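Local coordinates for SAHS4 (Ramazzottius varieornatus, PDB 5Z4G), which probably acts as a secreted, heat-soluble molecular shield when water is scarce, and binds zinc, at residues Lys22-Lys27 and Asp72-Gln77; Val132-Thr137 and Leu141-Thr146. All coordinates share one frame; numbering follows the deposited sequence.

Contact 1 of 2, residues Lys22-Lys27 and Asp72-Gln77; sequences KPWLGK and DHYHVQ. With ZN (zinc ion), chain C.
The ring of Tyr-74 takes Trp-24 over one face and Leu-25 at its edge. CH2 of Trp-24 lies over that face, 3.7 Å from CE2 of Tyr-74. The planes of the two rings are turned 51° against each other, with the centre of the six-membered ring of Trp-24 5.5 Å from that of the Tyr-74 ring. CD2 of Leu-25 sits near the plane of the Tyr-74 ring, 4.0 Å from CD2 of Tyr-74. The fold is an antiparallel beta barrel of the fatty-acid-binding-protein type. Here a type I turn, Lys-22 to Leu-25, leads into strand 26-30 and packs on the start of strand 74-79. Strand 62-66 lies between these two strands in the sheet, so the contact is made by side chains. Lys-22 CB and Leu-25 CG both lie above one face of the indole, displaced toward its rim. The last methylenes of Lys-22 cross the phenol at about a right angle, with CE 3.3 Å from OH of Tyr-74. Its chain is extended up to a bend at chi4 (-45°), and its NZ forms a salt bridge with Glu-112. Lys-67 adds a cation-pi contact to Tyr-74. With Tyr-74 replaced by an alanine, CH2 of Trp-24 and CD2 of Leu-25 would probably lose their aromatic partner, and a gap would be likely to open between turn and strand. His-73 and His-75, on either side of Tyr-74 in sequence, carry a zinc ion. CD2 of His-75 lies at the edge of the His-73 ring, in its plane. The ring of His-75 is also stacked on Trp-66. Glu-68 and Glu-71 complete the protein part of the site. The zinc is bound by NE2 of His-73 and NE2 of His-75, each at 2.1 Å, and by two waters.

Contact 2 of 2, residues Val132-Thr137 and Leu141-Thr146; sequences VTYTAT and LEQTFT
Strands 132-137 and 141-146 run antiparallel, with Thr-133 facing Thr-144 and Thr-135 facing Glu-142 as hydrogen-bonded pairs. They are the two arms of a beta hairpin. Four backbone hydrogen bonds join the segments, among them Thr-133 N to Thr-144 O at 2.8 Å. Val-132, Tyr-134, Ala-136, Leu-141, Gln-143 and Phe-145 share one face of the sheet. There the Gln-143 side chain runs alongside the Tyr-134 ring, its amide plane turned 42° from the ring. NE2 of Gln-143 donates to OH of Tyr-134 at 3.0 Å, a bent bond (143°) that is tilted from the amide plane. The extended chain of Gln-143, with CG anti to the backbone N (chi1 178°), carries the amide alongside the ring. CG of Gln-143 also rests 3.7 Å from CG1 of Val-132. CD2 of Leu-141 meets the ring edge of Tyr-134, 3.9 Å from CD2 of Tyr-134, and CD1 of Leu-141 touches CB of Ala-136. On the other face, OG1 of Thr-133 lies 3.3 Å from CB of Thr-144. One water hydrogen-bonds to OG1 of Thr-133, Thr-135 and Thr-144 and donates to Glu-142 O. OG1 of Thr-135 also hydrogen-bonds to NE2 of Gln-116. OE1 of Gln-143 hydrogen-bonds to OH of Tyr-156, so both ends of this amide are engaged and its rotation is probably fixed.

How the contacts relate
Contact 1 comes wholly before contact 2 along the chain. Their centres lie about 14 Å apart. Both belong to the same antiparallel sheet. Contact 1 draws on strands 26-30 and 74-79, and contact 2 on strands 128-137 and 140-147. Strand 150-159 lies between strands 26-30 and 140-147 in the sheet order. CG of Pro-23 packs 3.2 Å from O of Ala-136, and CB of Trp-24 lies 4.1 Å from CD1 of Leu-141. The turn before the first strand therefore packs against the late hairpin as well as against strand 74-79, joining early and late parts of the barrel. Contact 1 supplies two ligands of one zinc site; contact 2 is away from both sites.

Contact 1 of 2, residues Lys22-Lys27 and Asp72-Gln77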
ATOM      1  N   LYS A  22      14.782   7.582  -0.434  1.00 13.28           N
ATOM      2  CA  LYS A  22      13.378   7.157  -0.509  1.00 11.79           C
ATOM      3  C   LYS A  22      13.368   5.731  -1.074  1.00 10.41           C
ATOM      4  O   LYS A  22      13.039   5.504  -2.261  1.00 11.80           O
ATOM      5  CB  LYS A  22      12.562   8.144  -1.352  1.00 13.50           C
ATOM      6  CG  LYS A  22      12.505   9.533  -0.739  1.00 15.16           C
ATOM      7  CD  LYS A  22      11.846  10.566  -1.635  1.00 17.98           C
ATOM      8  CE  LYS A  22      12.154  11.985  -1.156  1.00 21.35           C
ATOM      9  NZ  LYS A  22      12.022  12.232   0.310  1.00 22.52           N
ATOM     10  N   PRO A  23      13.756   4.751  -0.231  1.00 10.39           N
ATOM     11  CA  PRO A  23      14.035   3.401  -0.756  1.00 10.23           C
ATOM     12  C   PRO A  23      12.783   2.632  -1.180  1.00 10.22           C
ATOM     13  O   PRO A  23      12.893   1.570  -1.782  1.00 11.09           O
ATOM     14  CB  PRO A  23      14.727   2.700   0.425  1.00 11.36           C
ATOM     15  CG  PRO A  23      14.228   3.433   1.637  1.00 11.21           C
ATOM     16  CD  PRO A  23      14.027   4.851   1.218  1.00 11.36           C
ATOM     17  N   TRP A  24      11.608   3.172  -0.860  1.00  9.84           N
ATOM     18  CA  TRP A  24      10.329   2.615  -1.310  1.00  9.42           C
ATOM     19  C   TRP A  24      10.037   2.913  -2.786  1.00  9.28           C
ATOM     20  O   TRP A  24       9.150   2.294  -3.373  1.00 10.27           O
ATOM     21  CB  TRP A  24       9.173   3.104  -0.416  1.00  9.86           C
ATOM     22  CG  TRP A  24       9.237   4.550  -0.103  1.00 10.18           C
ATOM     23  CD1 TRP A  24       9.865   5.126   0.974  1.00 10.79           C
ATOM     24  CD2 TRP A  24       8.664   5.628  -0.862  1.00 10.92           C
ATOM     25  NE1 TRP A  24       9.725   6.490   0.931  1.00 11.45           N
ATOM     26  CE2 TRP A  24       8.978   6.829  -0.173  1.00 10.95           C
ATOM     27  CE3 TRP A  24       7.893   5.693  -2.038  1.00 11.07           C
ATOM     28  CZ2 TRP A  24       8.579   8.089  -0.640  1.00 11.94           C
ATOM     29  CZ3 TRP A  24       7.478   6.945  -2.500  1.00 12.14           C
ATOM     30  CH2 TRP A  24       7.826   8.130  -1.802  1.00 12.25           C
ATOM     31  N   LEU A  25      10.763   3.870  -3.372  1.00  9.96           N
ATOM     32  CA  LEU A  25      10.670   4.098  -4.817  1.00  9.91           C
ATOM     33  C   LEU A  25      11.186   2.890  -5.582  1.00 10.64           C
ATOM     34  O   LEU A  25      12.250   2.343  -5.268  1.00 13.43           O
ATOM     35  CB  LEU A  25      11.417   5.373  -5.246  1.00 11.02           C
ATOM     36  CG  LEU A  25      10.880   6.723  -4.762  1.00 12.44           C
ATOM     37  CD1 LEU A  25      11.914   7.805  -5.013  1.00 14.49           C
ATOM     38  CD2 LEU A  25       9.545   7.098  -5.408  1.00 12.79           C
ATOM     39  N   GLY A  26      10.421   2.475  -6.581  1.00 10.44           N
ATOM     40  CA  GLY A  26      10.732   1.259  -7.340  1.00  9.83           C
ATOM     41  C   GLY A  26       9.508   0.407  -7.566  1.00  9.57           C
ATOM     42  O   GLY A  26       8.383   0.817  -7.231  1.00  9.81           O
ATOM     43  N   LYS A  27       9.728  -0.775  -8.139  1.00  9.19           N
ATOM     44  CA  LYS A  27       8.650  -1.733  -8.375  1.00  9.10           C
ATOM     45  C   LYS A  27       8.867  -2.962  -7.503  1.00  8.12           C
ATOM     46  O   LYS A  27       9.994  -3.392  -7.301  1.00  9.73           O
ATOM     47  CB  LYS A  27       8.556  -2.115  -9.851  1.00 10.48           C
ATOM     48  CG  LYS A  27       7.229  -2.760 -10.215  1.00 10.96           C
ATOM     49  CD  LYS A  27       7.185  -3.125 -11.678  1.00 11.48           C
ATOM     50  CE  LYS A  27       5.787  -3.562 -12.071  1.00 12.70           C
ATOM     51  NZ  LYS A  27       5.673  -3.800 -13.537  1.00 14.92           N
ATOM     52  N   ASP A  72       6.007  17.766  -9.067  1.00 29.87           N
ATOM     53  CA  ASP A  72       5.928  17.964  -7.611  1.00 31.35           C
ATOM     54  C   ASP A  72       5.071  16.885  -6.935  1.00 29.19           C
ATOM     55  O   ASP A  72       4.737  16.983  -5.749  1.00 30.85           O
ATOM     56  CB  ASP A  72       5.382  19.366  -7.296  1.00 33.02           C
ATOM     57  CG  ASP A  72       3.935  19.552  -7.743  1.00 35.89           C
ATOM     58  OD1 ASP A  72       3.443  18.756  -8.571  1.00 35.35           O
ATOM     59  OD2 ASP A  72       3.284  20.498  -7.256  1.00 35.26           O
ATOM     60  N   HIS A  73       4.713  15.861  -7.704  1.00 24.11           N
ATOM     61  CA  HIS A  73       3.903  14.759  -7.198  1.00 19.93           C
ATOM     62  C   HIS A  73       4.592  13.417  -7.429  1.00 16.90           C
ATOM     63  O   HIS A  73       5.523  13.323  -8.239  1.00 18.52           O
ATOM     64  CB  HIS A  73       2.507  14.761  -7.834  1.00 20.76           C
ATOM     65  CG  HIS A  73       2.513  14.619  -9.325  1.00 22.15           C
ATOM     66  ND1 HIS A  73       2.341  15.691 -10.172  1.00 26.02           N
ATOM     67  CD2 HIS A  73       2.646  13.529 -10.117  1.00 21.57           C
ATOM     68  CE1 HIS A  73       2.369  15.268 -11.422  1.00 25.32           C
ATOM     69  NE2 HIS A  73       2.565  13.961 -11.418  1.00 24.53           N
ATOM     70  N   TYR A  74       4.138  12.408  -6.689  1.00 13.07           N
ATOM     71  CA  TYR A  74       4.562  11.022  -6.852  1.00 12.02           C
ATOM     72  C   TYR A  74       3.486  10.246  -7.573  1.00 11.73           C
ATOM     73  O   TYR A  74       2.316  10.628  -7.535  1.00 13.44           O
ATOM     74  CB  TYR A  74       4.809  10.368  -5.477  1.00 12.27           C
ATOM     75  CG  TYR A  74       6.011  10.931  -4.773  1.00 13.16           C
ATOM     76  CD1 TYR A  74       5.917  12.089  -3.993  1.00 13.56           C
ATOM     77  CD2 TYR A  74       7.267  10.333  -4.926  1.00 14.30           C
ATOM     78  CE1 TYR A  74       7.040  12.625  -3.381  1.00 15.39           C
ATOM     79  CE2 TYR A  74       8.389  10.850  -4.305  1.00 15.52           C
ATOM     80  CZ  TYR A  74       8.272  11.996  -3.531  1.00 15.90           C
ATOM     81  OH  TYR A  74       9.377  12.530  -2.912  1.00 18.78           O
ATOM     82  N   HIS A  75       3.882   9.150  -8.212  1.00 10.84           N
ATOM     83  CA  HIS A  75       2.938   8.221  -8.820  1.00 11.83           C
ATOM     84  C   HIS A  75       2.982   6.872  -8.128  1.00 11.01           C
ATOM     85  O   HIS A  75       4.035   6.433  -7.650  1.00 11.90           O
ATOM     86  CB  HIS A  75       3.280   8.009 -10.282  1.00 14.09           C
ATOM     87  CG  HIS A  75       2.869   9.137 -11.173  1.00 17.69           C
ATOM     88  ND1 HIS A  75       1.660   9.153 -11.834  1.00 20.69           N
ATOM     89  CD2 HIS A  75       3.499  10.285 -11.511  1.00 19.68           C
ATOM     90  CE1 HIS A  75       1.560  10.269 -12.535  1.00 21.74           C
ATOM     91  NE2 HIS A  75       2.665  10.972 -12.358  1.00 21.57           N
ATOM     92  N   VAL A  76       1.827   6.218  -8.101  1.00 10.79           N
ATOM     93  CA  VAL A  76       1.697   4.859  -7.583  1.00 10.72           C
ATOM     94  C   VAL A  76       0.821   4.060  -8.534  1.00 11.33           C
ATOM     95  O   VAL A  76      -0.161   4.577  -9.075  1.00 12.25           O
ATOM     96  CB  VAL A  76       1.160   4.812  -6.118  1.00 11.36           C
ATOM     97  CG1 VAL A  76      -0.185   5.531  -5.985  1.00 12.81           C
ATOM     98  CG2 VAL A  76       1.072   3.374  -5.591  1.00 12.42           C
ATOM     99  N   GLN A  77       1.195   2.801  -8.726  1.00 12.13           N
ATOM    100  CA  GLN A  77       0.424   1.874  -9.511  1.00 13.36           C
ATOM    101  C   GLN A  77       0.458   0.533  -8.812  1.00 13.98           C
ATOM    102  O   GLN A  77       1.532   0.065  -8.412  1.00 15.46           O
ATOM    103  CB  GLN A  77       1.005   1.767 -10.923  1.00 16.91           C
ATOM    104  CG  GLN A  77       0.258   0.827 -11.849  1.00 21.90           C
ATOM    105  CD  GLN A  77       1.017   0.606 -13.133  1.00 29.02           C
ATOM    106  OE1 GLN A  77       2.043  -0.079 -13.154  1.00 36.19           O
ATOM    107  NE2 GLN A  77       0.522   1.189 -14.215  1.00 35.09           N
TER
HETATM  108 ZN    ZN C 201       2.980  12.839 -13.192  1.00 30.21          ZN
HETATM  109  O   HOH W   1       0.976  13.260 -13.685  1.00 41.34           O
HETATM  110  O   HOH W   2       3.063  11.853 -15.289  1.00 51.10           O

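Contact 2 of 2, residues Val132-Thr137 and Leu141-Thr146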
ATOM      1  N   VAL A 132      -0.812   2.583   6.992  1.00 10.59           N
ATOM      2  CA  VAL A 132       0.079   1.686   6.249  1.00 10.96           C
ATOM      3  C   VAL A 132       1.463   2.331   6.252  1.00 10.09           C
ATOM      4  O   VAL A 132       1.585   3.528   5.992  1.00 12.57           O
ATOM      5  CB  VAL A 132      -0.424   1.453   4.797  1.00 12.28           C
ATOM      6  CG1 VAL A 132       0.382   0.351   4.109  1.00 13.79           C
ATOM      7  CG2 VAL A 132      -1.909   1.099   4.763  1.00 13.51           C
ATOM      8  N   THR A 133       2.502   1.557   6.563  1.00 10.91           N
ATOM      9  CA  THR A 133       3.870   2.062   6.463  1.00 11.17           C
ATOM     10  C   THR A 133       4.662   1.209   5.472  1.00 10.37           C
ATOM     11  O   THR A 133       4.457  -0.020   5.391  1.00 12.27           O
ATOM     12  CB  THR A 133       4.617   2.079   7.810  1.00 11.78           C
ATOM     13  OG1 THR A 133       4.791   0.743   8.272  1.00 16.67           O
ATOM     14  CG2 THR A 133       3.866   2.877   8.876  1.00 12.28           C
ATOM     15  N   TYR A 134       5.570   1.853   4.741  1.00  9.77           N
ATOM     16  CA  TYR A 134       6.421   1.184   3.764  1.00  9.45           C
ATOM     17  C   TYR A 134       7.851   1.427   4.193  1.00 10.27           C
ATOM     18  O   TYR A 134       8.315   2.569   4.192  1.00 12.03           O
ATOM     19  CB  TYR A 134       6.162   1.737   2.348  1.00 10.24           C
ATOM     20  CG  TYR A 134       4.749   1.484   1.883  1.00 10.11           C
ATOM     21  CD1 TYR A 134       3.698   2.350   2.242  1.00 10.60           C
ATOM     22  CD2 TYR A 134       4.442   0.349   1.116  1.00 11.09           C
ATOM     23  CE1 TYR A 134       2.390   2.097   1.833  1.00 11.15           C
ATOM     24  CE2 TYR A 134       3.140   0.093   0.701  1.00 11.57           C
ATOM     25  CZ  TYR A 134       2.122   0.960   1.065  1.00 12.13           C
ATOM     26  OH  TYR A 134       0.843   0.690   0.657  1.00 13.46           O
ATOM     27  N   THR A 135       8.528   0.346   4.582  1.00 10.40           N
ATOM     28  CA  THR A 135       9.904   0.386   5.063  1.00 10.29           C
ATOM     29  C   THR A 135      10.731  -0.505   4.166  1.00 10.74           C
ATOM     30  O   THR A 135      10.489  -1.712   4.096  1.00 12.60           O
ATOM     31  CB  THR A 135      10.001  -0.106   6.520  1.00 11.27           C
ATOM     32  OG1 THR A 135       9.035   0.594   7.302  1.00 14.42           O
ATOM     33  CG2 THR A 135      11.397   0.150   7.096  1.00 14.26           C
ATOM     34  N   ALA A 136      11.703   0.089   3.480  1.00 11.62           N
ATOM     35  CA  ALA A 136      12.508  -0.640   2.499  1.00 11.09           C
ATOM     36  C   ALA A 136      13.986  -0.428   2.750  1.00 11.84           C
ATOM     37  O   ALA A 136      14.391   0.650   3.157  1.00 12.70           O
ATOM     38  CB  ALA A 136      12.147  -0.224   1.075  1.00 13.18           C
ATOM     39  N   THR A 137      14.776  -1.477   2.539  1.00 12.59           N
ATOM     40  CA  THR A 137      16.230  -1.360   2.455  1.00 13.60           C
ATOM     41  C   THR A 137      16.633  -2.270   1.314  1.00 12.91           C
ATOM     42  O   THR A 137      16.303  -3.468   1.327  1.00 12.78           O
ATOM     43  CB  THR A 137      16.959  -1.796   3.748  1.00 16.71           C
ATOM     44  OG1 THR A 137      16.548  -0.966   4.841  1.00 21.25           O
ATOM     45  CG2 THR A 137      18.469  -1.659   3.571  1.00 19.12           C
ATOM     46  N   LEU A 141      11.120  -4.828   0.823  1.00  9.79           N
ATOM     47  CA  LEU A 141      10.154  -3.877   1.369  1.00 10.65           C
ATOM     48  C   LEU A 141       9.207  -4.576   2.330  1.00 10.63           C
ATOM     49  O   LEU A 141       8.669  -5.651   2.022  1.00 11.49           O
ATOM     50  CB  LEU A 141       9.372  -3.178   0.246  1.00 11.73           C
ATOM     51  CG  LEU A 141       8.395  -2.056   0.664  1.00 13.92           C
ATOM     52  CD1 LEU A 141       8.400  -0.944  -0.377  1.00 16.47           C
ATOM     53  CD2 LEU A 141       6.994  -2.592   0.901  1.00 16.19           C
ATOM     54  N   GLU A 142       9.010  -3.962   3.499  1.00 10.55           N
ATOM     55  CA  GLU A 142       8.004  -4.404   4.464  1.00 11.40           C
ATOM     56  C   GLU A 142       6.855  -3.400   4.464  1.00 10.57           C
ATOM     57  O   GLU A 142       7.072  -2.204   4.660  1.00 11.65           O
ATOM     58  CB  GLU A 142       8.604  -4.535   5.881  1.00 16.36           C
ATOM     59  CG  GLU A 142       7.700  -5.247   6.899  1.00 23.16           C
ATOM     60  CD  GLU A 142       8.316  -5.412   8.291  1.00 30.63           C
ATOM     61  OE1 GLU A 142       7.551  -5.592   9.265  1.00 38.22           O
ATOM     62  OE2 GLU A 142       9.556  -5.368   8.440  1.00 34.15           O
ATOM     63  N   GLN A 143       5.645  -3.895   4.234  1.00 11.18           N
ATOM     64  CA  GLN A 143       4.421  -3.095   4.279  1.00 10.70           C
ATOM     65  C   GLN A 143       3.653  -3.496   5.537  1.00 11.08           C
ATOM     66  O   GLN A 143       3.193  -4.625   5.658  1.00 12.37           O
ATOM     67  CB  GLN A 143       3.593  -3.345   3.014  1.00 11.96           C
ATOM     68  CG  GLN A 143       2.254  -2.614   2.950  1.00 12.04           C
ATOM     69  CD  GLN A 143       1.345  -3.142   1.847  1.00 11.74           C
ATOM     70  OE1 GLN A 143       1.304  -4.345   1.581  1.00 13.52           O
ATOM     71  NE2 GLN A 143       0.588  -2.250   1.221  1.00 13.55           N
ATOM     72  N   THR A 144       3.553  -2.576   6.482  1.00 11.82           N
ATOM     73  CA  THR A 144       2.878  -2.840   7.742  1.00 13.23           C
ATOM     74  C   THR A 144       1.548  -2.104   7.680  1.00 13.76           C
ATOM     75  O   THR A 144       1.500  -0.955   7.263  1.00 17.11           O
ATOM     76  CB  THR A 144       3.763  -2.363   8.924  1.00 18.09           C
ATOM     77  OG1 THR A 144       5.042  -3.002   8.849  1.00 21.68           O
ATOM     78  CG2 THR A 144       3.157  -2.687  10.274  1.00 22.83           C
ATOM     79  N   PHE A 145       0.460  -2.756   8.076  1.00 13.51           N
ATOM     80  CA  PHE A 145      -0.855  -2.117   8.043  1.00 13.05           C
ATOM     81  C   PHE A 145      -1.628  -2.406   9.316  1.00 13.09           C
ATOM     82  O   PHE A 145      -1.697  -3.557   9.756  1.00 15.20           O
ATOM     83  CB  PHE A 145      -1.662  -2.512   6.791  1.00 15.40           C
ATOM     84  CG  PHE A 145      -1.545  -3.959   6.409  1.00 16.53           C
ATOM     85  CD1 PHE A 145      -0.522  -4.386   5.551  1.00 18.16           C
ATOM     86  CD2 PHE A 145      -2.472  -4.896   6.867  1.00 17.45           C
ATOM     87  CE1 PHE A 145      -0.419  -5.718   5.183  1.00 20.49           C
ATOM     88  CE2 PHE A 145      -2.364  -6.228   6.502  1.00 19.74           C
ATOM     89  CZ  PHE A 145      -1.340  -6.637   5.662  1.00 19.83           C
ATOM     90  N   THR A 146      -2.197  -1.352   9.899  1.00 11.26           N
ATOM     91  CA  THR A 146      -2.936  -1.464  11.153  1.00 12.04           C
ATOM     92  C   THR A 146      -4.323  -0.883  10.972  1.00 11.59           C
ATOM     93  O   THR A 146      -4.462   0.231  10.468  1.00 11.96           O
ATOM     94  CB  THR A 146      -2.197  -0.743  12.298  1.00 12.75           C
ATOM     95  OG1 THR A 146      -0.864  -1.262  12.393  1.00 14.97           O
ATOM     96  CG2 THR A 146      -2.926  -0.927  13.656  1.00 13.53           C
TER
HETATM   97  O   HOH W   3       6.730  -1.024   7.275  1.00 14.79           O